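Local coordinates for aminoglycoside phosphotransferase (Streptomyces rimosus, PDB 6FUC), which probably phosphorylates the 3''-hydroxyl of streptomycin at the expense of ATP, as an antibiotic-resistance enzyme with a protein-kinase-like fold, at residues K43-A47 with D48-A52; R139-A143 with R144-N148; R157-P160 with P161-L165; G188-L192 with P193-L197; G214-D217 with P218-L222. All coordinates share one frame; numbering follows the deposited sequence. Where two conformers were deposited one is given.

Contact 1: K43-A47 with D48-A52; sequences KCVPA and DQVAA
Val-45 and Gln-49 meet where strand 40-45 turns, through one short 3-10 turn, into helix 50-63, a strand-to-helix link in the N-terminal lobe of this kinase-like fold. Val-45 CB sits 3.6 Å from Gln-49 CB, and Val-45 CG2 rests against the Gln-49 backbone, 3.5 Å from Gln-49 O. Gln-49 starts with CG beside its own backbone N (chi1 -73°) and then runs out extended. That course carries the amide across the Pro-46 ring, where Gln-49 NE2 lies 3.7 Å from Pro-46 CG, while Gln-49 NE2 hydrogen-bonds outside the turn, to Ser-28 O. Asp-48 is built differently: CG stands between N and the carbonyl carbon (chi1 68°), turning the carboxylate back so that OD1 comes to 3.8 Å from Pro-46 CG. The proline ring is thus met by two polar side chains, in van der Waals contact with both. In the backbone, Gln-49 N gives a nearly straight bond to Pro-46 O (3.0 Å, 163°), and Val-50 N a weak, longer one to Ala-47 O. Back on the strand, in the conformer given, Lys-43 is extended throughout and its NZ forms a salt bridge with Glu-56 OE1 of the helix; this resembles the lysine-glutamate pair of protein kinases. On the turn itself, Val-50 CG2 packs 3.3 Å from Ala-47 O.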
# COMPACT_ATOMS: atom_id res chain seq x y z
N LYS A 43 6.90 12.33 4.87
CA LYS A 43 6.69 12.23 3.45
C LYS A 43 6.39 13.59 2.94
O LYS A 43 5.52 14.29 3.50
CB LYS A 43 5.53 11.28 3.16
CG LYS A 43 5.23 11.03 1.74
CD LYS A 43 4.28 9.84 1.59
CE LYS A 43 3.82 9.83 0.12
NZ LYS A 43 2.83 8.72 -0.03
N CYS A 44 7.13 14.04 1.92
CA CYS A 44 6.92 15.35 1.37
C CYS A 44 6.61 15.29 -0.09
O CYS A 44 7.15 14.41 -0.80
CB CYS A 44 8.15 16.23 1.54
SG CYS A 44 8.67 16.49 3.26
N VAL A 45 5.81 16.23 -0.56
CA VAL A 45 5.36 16.26 -1.94
C VAL A 45 5.36 17.68 -2.46
O VAL A 45 5.23 18.66 -1.68
CB VAL A 45 3.92 15.63 -2.10
CG1 VAL A 45 3.90 14.20 -1.59
CG2 VAL A 45 2.83 16.52 -1.48
N PRO A 46 5.48 17.82 -3.77
CA PRO A 46 5.40 19.15 -4.30
C PRO A 46 3.98 19.70 -4.32
O PRO A 46 3.03 19.01 -4.02
CB PRO A 46 5.98 19.02 -5.72
CG PRO A 46 6.03 17.60 -6.02
CD PRO A 46 5.89 16.82 -4.77
N ALA A 47 3.86 20.97 -4.66
CA ALA A 47 2.59 21.70 -4.57
C ALA A 47 1.44 20.96 -5.26
O ALA A 47 0.35 20.87 -4.71
CB ALA A 47 2.75 23.12 -5.13
N ASP A 48 1.72 20.37 -6.43
CA ASP A 48 0.66 19.75 -7.21
C ASP A 48 0.16 18.37 -6.67
O ASP A 48 -0.83 17.83 -7.17
CB ASP A 48 1.05 19.73 -8.70
CG ASP A 48 2.20 18.81 -9.02
OD1 ASP A 48 2.94 18.38 -8.11
OD2 ASP A 48 2.42 18.54 -10.25
N GLN A 49 0.83 17.85 -5.63
CA GLN A 49 0.48 16.56 -5.04
C GLN A 49 -0.07 16.71 -3.61
O GLN A 49 -0.25 15.74 -2.92
CB GLN A 49 1.73 15.63 -5.01
CG GLN A 49 2.14 15.09 -6.39
CD GLN A 49 3.49 14.39 -6.40
OE1 GLN A 49 3.81 13.57 -5.52
NE2 GLN A 49 4.28 14.69 -7.42
N VAL A 50 -0.23 17.96 -3.14
CA VAL A 50 -0.62 18.17 -1.75
C VAL A 50 -1.95 17.52 -1.45
O VAL A 50 -2.07 17.01 -0.35
CB VAL A 50 -0.61 19.69 -1.43
CG1 VAL A 50 -1.21 20.03 -0.06
CG2 VAL A 50 0.83 20.20 -1.49
N ALA A 51 -2.92 17.54 -2.37
CA ALA A 51 -4.21 16.93 -2.03
C ALA A 51 -4.04 15.44 -1.78
O ALA A 51 -4.70 14.93 -0.88
CB ALA A 51 -5.22 17.19 -3.14
N ALA A 52 -3.18 14.76 -2.53
CA ALA A 52 -2.95 13.31 -2.28
C ALA A 52 -2.29 13.11 -0.92
O ALA A 52 -2.60 12.16 -0.21
CB ALA A 52 -2.06 12.72 -3.36
O HOH W 1 -0.06 9.98 -0.65

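Contact 2: R139-A143 with R144-N148; sequences RDVVA and REAVN
Asp-140 and Arg-144 form a salt bridge one helical turn apart, where helix 131-143 ends in a Schellman motif. Arg-144 NH2 reaches Asp-140 OD2 at 2.8 Å; OD2 lies close to the guanidinium plane, whereas NH2 meets the carboxylate from 55° above its plane. Arg-144 NE adds two weak bonds, to Asp-140 OD1 at 3.2 Å and OD2 at 3.1 Å. With the two planes 48° apart, this is a twisted pairing rather than a flat fork. It is the bend at chi3 (-74°) that folds the arginine back over the helix, with one guanidinium face over Val-141 CA; NH1 turns elsewhere, to the C-terminal carboxylate of Gly-272. Behind the bridge, the backbone fixes where Arg-144 starts: its N bonds to Asp-140 O at 2.9 Å. The Schellman pair follows, Ala-146 N to Val-141 O at 2.9 Å and Glu-145 N to Val-142 O at 3.0 Å, made possible by the positive phi of Glu-145. Having reversed, the chain lays Val-147 against the helix it has just left and against Pro-161 of the next one. Val-147 CG2 touches Val-142 CG2 and, more closely, Val-141 CG1 at 3.6 Å.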
# COMPACT_ATOMS: atom_id res chain seq x y z
N ARG A 139 -6.37 4.67 -16.49
CA ARG A 139 -6.53 5.31 -17.81
C ARG A 139 -5.65 6.56 -17.94
O ARG A 139 -5.03 6.81 -18.97
CB ARG A 139 -8.00 5.69 -18.09
CG ARG A 139 -8.93 4.52 -18.27
CD ARG A 139 -10.30 4.91 -18.86
NE ARG A 139 -11.23 5.44 -17.84
CZ ARG A 139 -12.32 4.76 -17.41
NH1 ARG A 139 -12.65 3.57 -17.94
NH2 ARG A 139 -13.12 5.26 -16.48
N ASP A 140 -5.57 7.32 -16.87
CA ASP A 140 -4.76 8.54 -16.86
C ASP A 140 -3.24 8.27 -16.93
O ASP A 140 -2.50 8.91 -17.66
CB ASP A 140 -5.11 9.36 -15.58
CG ASP A 140 -4.21 10.57 -15.38
OD1 ASP A 140 -4.14 11.41 -16.28
OD2 ASP A 140 -3.56 10.70 -14.29
N VAL A 141 -2.77 7.31 -16.12
CA VAL A 141 -1.36 6.96 -16.16
C VAL A 141 -0.97 6.47 -17.58
O VAL A 141 0.07 6.83 -18.11
CB VAL A 141 -1.02 5.90 -15.11
CG1 VAL A 141 0.43 5.46 -15.15
CG2 VAL A 141 -1.36 6.37 -13.70
N VAL A 142 -1.83 5.62 -18.14
CA VAL A 142 -1.59 5.05 -19.48
C VAL A 142 -1.65 6.16 -20.53
O VAL A 142 -0.79 6.19 -21.45
CB VAL A 142 -2.59 3.91 -19.75
CG1 VAL A 142 -2.63 3.50 -21.22
CG2 VAL A 142 -2.27 2.72 -18.85
N ALA A 143 -2.61 7.07 -20.40
CA ALA A 143 -2.72 8.20 -21.32
C ALA A 143 -1.46 9.09 -21.29
O ALA A 143 -1.04 9.58 -22.33
CB ALA A 143 -3.98 9.02 -21.07
N ARG A 144 -0.88 9.27 -20.09
CA ARG A 144 0.33 10.03 -19.89
C ARG A 144 1.63 9.28 -20.23
O ARG A 144 2.70 9.81 -20.06
CB ARG A 144 0.41 10.64 -18.50
CG ARG A 144 -0.61 11.72 -18.27
CD ARG A 144 -0.47 12.37 -16.91
NE ARG A 144 -0.95 11.52 -15.84
CZ ARG A 144 -0.20 10.88 -14.93
NH1 ARG A 144 1.13 10.91 -14.92
NH2 ARG A 144 -0.82 10.12 -14.02
N GLU A 145 1.51 8.01 -20.62
CA GLU A 145 2.63 7.13 -20.91
C GLU A 145 3.55 7.13 -19.67
O GLU A 145 4.77 7.17 -19.78
CB GLU A 145 3.32 7.58 -22.21
CG GLU A 145 2.43 7.45 -23.46
CD GLU A 145 3.07 7.86 -24.81
OE1 GLU A 145 4.27 8.26 -24.86
OE2 GLU A 145 2.35 7.78 -25.84
N ALA A 146 2.95 7.01 -18.50
CA ALA A 146 3.69 7.10 -17.23
C ALA A 146 3.86 5.80 -16.47
O ALA A 146 4.31 5.79 -15.36
CB ALA A 146 3.06 8.18 -16.35
N VAL A 147 3.46 4.67 -17.06
CA VAL A 147 3.60 3.36 -16.40
C VAL A 147 5.07 3.01 -16.27
O VAL A 147 5.82 3.12 -17.24
CB VAL A 147 2.82 2.27 -17.12
CG1 VAL A 147 3.09 0.89 -16.49
CG2 VAL A 147 1.33 2.58 -17.10
N ASN A 148 5.48 2.59 -15.09
CA ASN A 148 6.82 2.10 -14.87
C ASN A 148 6.84 0.62 -15.13
O ASN A 148 6.22 -0.14 -14.39
CB ASN A 148 7.29 2.33 -13.44
CG ASN A 148 8.74 1.95 -13.24
OD1 ASN A 148 9.29 1.12 -13.95
ND2 ASN A 148 9.38 2.56 -12.25

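Contact 3: R157-P160 with P161-L165; sequences RHTP and PGELL
Thr-159 and Leu-164 pack together across the start of helix 161-168 in the N' to N4 pairing of a hydrophobic staple, with Pro-160 at the N-cap between them. This is the tight side. The methyl Thr-159 CG2 comes to 3.6 Å from Leu-164 CD2, and Thr-159 CB stands 3.9 Å from the same atom. The threonine puts CG2, not OG1, opposite its backbone N (chi1 -58°), which turns the methyl toward the helix. Leu-164 is buried, and beyond the staple it also rests on Leu-152 and Gln-156 of the preceding loop, while Leu-165 beside it faces helix 131-143. Beneath the staple, Pro-160 O receives Leu-164 N at 3.2 Å, 156° at the hydrogen and in the carbonyl plane. Glu-163 N adds a weak bond to that same oxygen at 2.9 Å, bent to 125°. A proline cap has no side-chain acceptor to offer the first turn, and its carbonyl starts the helical bonding instead.

The other side is looser and faces solvent. Glu-163, at N3, stretches back over the Pro-160 ring; in the conformer given, the carboxylate lies against the ring carbons. OE2 lies 3.5 Å from Pro-160 CG and OE1 the same distance from Pro-160 CD, both van der Waals contacts. Where the two sides join, Glu-163 OE1 passes 3.7 Å from the Thr-159 methyl CG2, and Glu-163 CB sits 3.3 Å from Pro-160 O.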
# COMPACT_ATOMS: atom_id res chain seq x y z
N ARG A 157 6.26 -6.91 -19.23
CA ARG A 157 7.10 -5.69 -19.19
C ARG A 157 7.39 -5.17 -20.56
O ARG A 157 7.75 -4.01 -20.73
CB ARG A 157 8.39 -5.96 -18.45
CG ARG A 157 8.06 -6.15 -16.99
CD ARG A 157 9.29 -6.19 -16.12
NE ARG A 157 8.86 -6.40 -14.74
CZ ARG A 157 9.56 -7.07 -13.83
NH1 ARG A 157 10.73 -7.63 -14.15
NH2 ARG A 157 9.07 -7.20 -12.60
N HIS A 158 7.25 -6.03 -21.57
CA HIS A 158 7.50 -5.63 -22.94
C HIS A 158 6.24 -5.43 -23.76
O HIS A 158 6.29 -5.41 -25.00
CB HIS A 158 8.45 -6.64 -23.65
CG HIS A 158 9.74 -6.85 -22.94
ND1 HIS A 158 9.91 -7.70 -21.87
CD2 HIS A 158 10.95 -6.29 -23.18
CE1 HIS A 158 11.19 -7.65 -21.49
NE2 HIS A 158 11.83 -6.79 -22.25
N THR A 159 5.12 -5.24 -23.07
CA THR A 159 3.82 -5.03 -23.74
C THR A 159 3.39 -3.58 -23.53
O THR A 159 3.53 -3.11 -22.36
CB THR A 159 2.79 -5.95 -23.14
OG1 THR A 159 3.23 -7.31 -23.25
CG2 THR A 159 1.39 -5.76 -23.79
N PRO A 160 2.91 -2.90 -24.60
CA PRO A 160 2.41 -1.50 -24.43
C PRO A 160 1.35 -1.44 -23.34
O PRO A 160 0.40 -2.21 -23.34
CB PRO A 160 1.80 -1.17 -25.81
CG PRO A 160 2.55 -2.08 -26.76
CD PRO A 160 2.86 -3.34 -26.01
N PRO A 161 1.51 -0.50 -22.40
CA PRO A 161 0.53 -0.47 -21.33
C PRO A 161 -0.90 -0.19 -21.77
O PRO A 161 -1.81 -0.65 -21.08
CB PRO A 161 1.09 0.56 -20.37
CG PRO A 161 2.55 0.49 -20.58
CD PRO A 161 2.70 0.29 -22.04
N GLY A 162 -1.14 0.52 -22.89
CA GLY A 162 -2.52 0.67 -23.38
C GLY A 162 -3.12 -0.66 -23.72
O GLY A 162 -4.31 -0.88 -23.50
N GLU A 163 -2.30 -1.60 -24.23
CA GLU A 163 -2.80 -2.94 -24.50
C GLU A 163 -3.11 -3.72 -23.23
O GLU A 163 -4.12 -4.42 -23.13
CB GLU A 163 -1.76 -3.75 -25.32
CG GLU A 163 -1.68 -3.26 -26.74
CD GLU A 163 -0.54 -3.89 -27.54
OE1 GLU A 163 0.02 -4.94 -27.15
OE2 GLU A 163 -0.19 -3.29 -28.56
N LEU A 164 -2.29 -3.55 -22.21
CA LEU A 164 -2.53 -4.18 -20.93
C LEU A 164 -3.83 -3.67 -20.33
O LEU A 164 -4.65 -4.47 -19.82
CB LEU A 164 -1.33 -3.96 -19.99
CG LEU A 164 0.00 -4.56 -20.43
CD1 LEU A 164 1.11 -4.11 -19.50
CD2 LEU A 164 -0.11 -6.08 -20.51
N LEU A 165 -4.04 -2.38 -20.36
CA LEU A 165 -5.27 -1.80 -19.84
C LEU A 165 -6.50 -2.32 -20.58
O LEU A 165 -7.54 -2.66 -19.98
CB LEU A 165 -5.19 -0.27 -19.87
CG LEU A 165 -6.39 0.41 -19.17
CD1 LEU A 165 -6.43 0.08 -17.70
CD2 LEU A 165 -6.24 1.90 -19.33

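Contact 4: G188-L192 with P193-L197; sequences GDLCL and PNIIL
Asn-194 and Asp-189 meet through their first torsions: Asn-194 CG lies beside its own backbone N (chi1 -64°), sending the amide back under the loop to Asp-189 O, while Asp-189 CG points opposite its N (chi1 -179°), which sets OD2 beside the same amide nitrogen. Asn-194 ND2 bonds to Asp-189 O at 2.9 Å, almost straight at 170° and lying in the planes of both carbonyl and amide. The same oxygen takes a weak bond from Cys-191 N, closing an inverse gamma turn centred on Leu-190. Asp-189 OD2 stands 3.1 Å from Asn-194 ND2. In the conformer given, Cys-191 SG touches both Asn-194 ND2, at 3.5 Å, and Pro-193 CD, at 3.7 Å. Backbone bonds from Asn-194 N to Cys-191 O, 2.9 Å, and from Ile-195 N to Leu-192 O, 3.1 Å, complete the 3-10 turn into strand 195-197. On the buried side Leu-190 CD1 packs on Ile-195 CG1 at 3.8 Å, between helices 100-117 and 219-233. Asn-194 also touches Asp-209. With His-187 just ahead, the sequence fits the HGDxxxxN catalytic loop of aminoglycoside phosphotransferases and related kinases.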
# COMPACT_ATOMS: atom_id res chain seq x y z
N GLY A 188 -5.06 -0.76 0.82
CA GLY A 188 -4.95 -0.05 -0.44
C GLY A 188 -3.67 -0.25 -1.18
O GLY A 188 -3.64 0.03 -2.39
N ASP A 189 -2.62 -0.70 -0.50
CA ASP A 189 -1.34 -1.02 -1.14
C ASP A 189 -0.66 -2.10 -0.29
O ASP A 189 0.41 -1.89 0.30
CB ASP A 189 -0.47 0.21 -1.28
CG ASP A 189 0.85 -0.06 -1.95
OD1 ASP A 189 0.94 -1.03 -2.71
OD2 ASP A 189 1.80 0.73 -1.72
N LEU A 190 -1.29 -3.26 -0.25
CA LEU A 190 -0.93 -4.32 0.76
C LEU A 190 0.18 -5.21 0.20
O LEU A 190 0.07 -6.44 0.19
CB LEU A 190 -2.13 -5.07 1.23
CG LEU A 190 -1.88 -5.90 2.52
CD1 LEU A 190 -1.64 -4.98 3.72
CD2 LEU A 190 -3.06 -6.82 2.78
N CYS A 191 1.28 -4.59 -0.24
CA CYS A 191 2.49 -5.32 -0.52
C CYS A 191 3.24 -5.56 0.78
O CYS A 191 3.12 -4.78 1.75
CB CYS A 191 3.33 -4.54 -1.49
SG CYS A 191 3.68 -2.89 -1.10
N LEU A 192 4.13 -6.55 0.80
CA LEU A 192 4.88 -6.87 2.03
C LEU A 192 5.62 -5.72 2.70
O LEU A 192 5.66 -5.68 3.92
CB LEU A 192 5.88 -8.01 1.79
CG LEU A 192 5.32 -9.39 1.58
CD1 LEU A 192 6.48 -10.36 1.46
CD2 LEU A 192 4.39 -9.83 2.71
N PRO A 193 6.19 -4.76 1.95
CA PRO A 193 6.88 -3.68 2.62
C PRO A 193 6.00 -2.90 3.58
O PRO A 193 6.52 -2.21 4.47
CB PRO A 193 7.36 -2.76 1.47
CG PRO A 193 7.60 -3.76 0.35
CD PRO A 193 6.46 -4.72 0.49
N ASN A 194 4.70 -2.92 3.35
CA ASN A 194 3.76 -2.07 4.11
C ASN A 194 3.19 -2.75 5.33
O ASN A 194 2.32 -2.17 6.02
CB ASN A 194 2.73 -1.46 3.19
CG ASN A 194 3.35 -0.54 2.20
OD1 ASN A 194 4.41 0.06 2.47
ND2 ASN A 194 2.68 -0.31 1.08
N ILE A 195 3.67 -3.95 5.64
CA ILE A 195 3.25 -4.70 6.85
C ILE A 195 4.52 -4.79 7.71
O ILE A 195 5.51 -5.36 7.29
CB ILE A 195 2.73 -6.10 6.49
CG1 ILE A 195 1.59 -6.02 5.47
CG2 ILE A 195 2.37 -6.82 7.74
CD1 ILE A 195 1.18 -7.34 4.96
N ILE A 196 4.46 -4.22 8.90
CA ILE A 196 5.61 -4.21 9.81
C ILE A 196 5.39 -5.34 10.82
O ILE A 196 4.31 -5.42 11.44
CB ILE A 196 5.77 -2.88 10.52
CG1 ILE A 196 5.83 -1.73 9.51
CG2 ILE A 196 7.05 -2.91 11.37
CD1 ILE A 196 6.86 -1.81 8.41
N LEU A 197 6.41 -6.15 11.02
CA LEU A 197 6.35 -7.30 11.93
C LEU A 197 7.13 -7.00 13.20
O LEU A 197 8.19 -6.38 13.19
CB LEU A 197 6.98 -8.53 11.27
CG LEU A 197 6.37 -8.91 9.92
CD1 LEU A 197 7.09 -10.11 9.33
CD2 LEU A 197 4.90 -9.15 9.99

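Contact 5: G214-D217 with P218-L222; sequences GRAD and PYADL
Asp-217, Pro-218 and Tyr-219 turn the chain from strand 214-216 into helix 219-233, with Ala-220 N bonded to Asp-217 O at 2.9 Å. The side chain of Asp-217 caps the start: OD1 accepts from Tyr-219 N at 2.8 Å, 159° at the hydrogen, closing an Asx turn around the proline. The amide arrives on the anti side of the carboxylate, close to its plane. CG opposite the backbone N (chi1 -175°) is what swings the group over the turn, and OD1 is packed tightly there, 3.1 Å from Pro-218 CD. OD1 also lies at the edge of the Tyr-219 ring, 3.6 Å from CD2. The other oxygen, OD2, is held in a salt bridge by Arg-259, so the buried carboxylate is gripped from two directions; the arginine would probably favour its charged form. Ala-220 turns its methyl back toward the strand, 3.3 Å from Asp-217 O and 4.1 Å from Ala-216 CB. Leu-222 CD1 lies over one face of the tyrosine ring, near its rim, and Tyr-219 OH bonds to Ala-254 O. Asp-221 OD2 hydrogen-bonds to His-118 NE2. The turn is walled by strand 184-186, which pairs with strand 214-216 and touches Pro-218, by helix 257-266 against Asp-217 and Tyr-219, and by helix 243-251 against Pro-218 and Leu-222.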
# COMPACT_ATOMS: atom_id res chain seq x y z
N GLY A 214 -9.15 2.52 1.87
CA GLY A 214 -10.54 2.81 1.58
C GLY A 214 -11.28 1.60 1.13
O GLY A 214 -10.69 0.53 0.88
N ARG A 215 -12.59 1.75 0.92
CA ARG A 215 -13.41 0.68 0.41
C ARG A 215 -12.86 0.15 -0.91
O ARG A 215 -12.55 0.93 -1.82
CB ARG A 215 -14.82 1.20 0.09
CG ARG A 215 -15.67 1.43 1.32
CD ARG A 215 -17.14 1.56 0.98
NE ARG A 215 -17.52 2.75 0.25
CZ ARG A 215 -17.84 3.90 0.84
NH1 ARG A 215 -17.73 4.00 2.15
NH2 ARG A 215 -18.25 4.93 0.14
N ALA A 216 -12.88 -1.18 -1.05
CA ALA A 216 -12.59 -1.86 -2.28
C ALA A 216 -12.88 -3.35 -2.09
O ALA A 216 -13.15 -3.82 -0.99
CB ALA A 216 -11.14 -1.65 -2.72
N ASP A 217 -12.79 -4.10 -3.18
CA ASP A 217 -12.84 -5.55 -3.10
C ASP A 217 -11.63 -6.04 -2.27
O ASP A 217 -10.53 -5.54 -2.47
CB ASP A 217 -12.78 -6.08 -4.54
CG ASP A 217 -12.93 -7.56 -4.69
OD1 ASP A 217 -12.24 -8.35 -4.02
OD2 ASP A 217 -13.76 -7.96 -5.49
N PRO A 218 -11.83 -7.03 -1.37
CA PRO A 218 -10.64 -7.50 -0.61
C PRO A 218 -9.47 -7.96 -1.47
O PRO A 218 -8.34 -7.92 -1.00
CB PRO A 218 -11.21 -8.63 0.21
CG PRO A 218 -12.48 -9.05 -0.46
CD PRO A 218 -13.05 -7.76 -1.04
N TYR A 219 -9.75 -8.46 -2.68
CA TYR A 219 -8.61 -8.85 -3.56
C TYR A 219 -7.73 -7.71 -4.02
O TYR A 219 -6.63 -7.96 -4.46
CB TYR A 219 -9.14 -9.70 -4.75
CG TYR A 219 -9.40 -11.10 -4.34
CD1 TYR A 219 -8.35 -11.96 -4.12
CD2 TYR A 219 -10.65 -11.57 -4.06
CE1 TYR A 219 -8.54 -13.25 -3.69
CE2 TYR A 219 -10.88 -12.91 -3.64
CZ TYR A 219 -9.80 -13.71 -3.39
OH TYR A 219 -9.97 -15.00 -2.95
N ALA A 220 -8.20 -6.45 -3.90
CA ALA A 220 -7.31 -5.34 -4.16
C ALA A 220 -6.10 -5.42 -3.24
O ALA A 220 -4.99 -4.97 -3.61
CB ALA A 220 -8.03 -4.01 -4.02
N ASP A 221 -6.31 -5.87 -2.02
CA ASP A 221 -5.26 -6.12 -1.04
C ASP A 221 -4.66 -7.49 -1.19
O ASP A 221 -3.41 -7.63 -1.25
CB ASP A 221 -5.83 -5.96 0.39
CG ASP A 221 -5.86 -4.58 0.98
OD1 ASP A 221 -5.47 -3.61 0.31
OD2 ASP A 221 -6.34 -4.49 2.14
N LEU A 222 -5.45 -8.55 -1.24
CA LEU A 222 -4.89 -9.89 -1.21
C LEU A 222 -4.02 -10.19 -2.43
O LEU A 222 -3.03 -10.89 -2.32
CB LEU A 222 -5.95 -10.93 -1.06
CG LEU A 222 -6.84 -10.84 0.20
CD1 LEU A 222 -7.88 -11.94 0.19
CD2 LEU A 222 -5.95 -10.77 1.45

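Contacts 4 and 5 form the inner pair, their centres about 13 Å apart. Gly-188 N lies 2.9 Å from Asp-221 OD1, probably a hydrogen bond, which ties the presumed catalytic loop to the helix that contact 5 starts. Contact 1 belongs to the other lobe: its nearest atoms are about 8 Å from those of contact 4, across what in this family is the nucleotide cleft. Contacts 2 and 3 lie at the periphery, on successive helices with centres about 10 Å apart, and meet where Val-142 CG1 packs 3.6 Å from Gly-162 CA. From contact 4 their centres are about 24 and 26 Å away, far from the presumed catalytic loop.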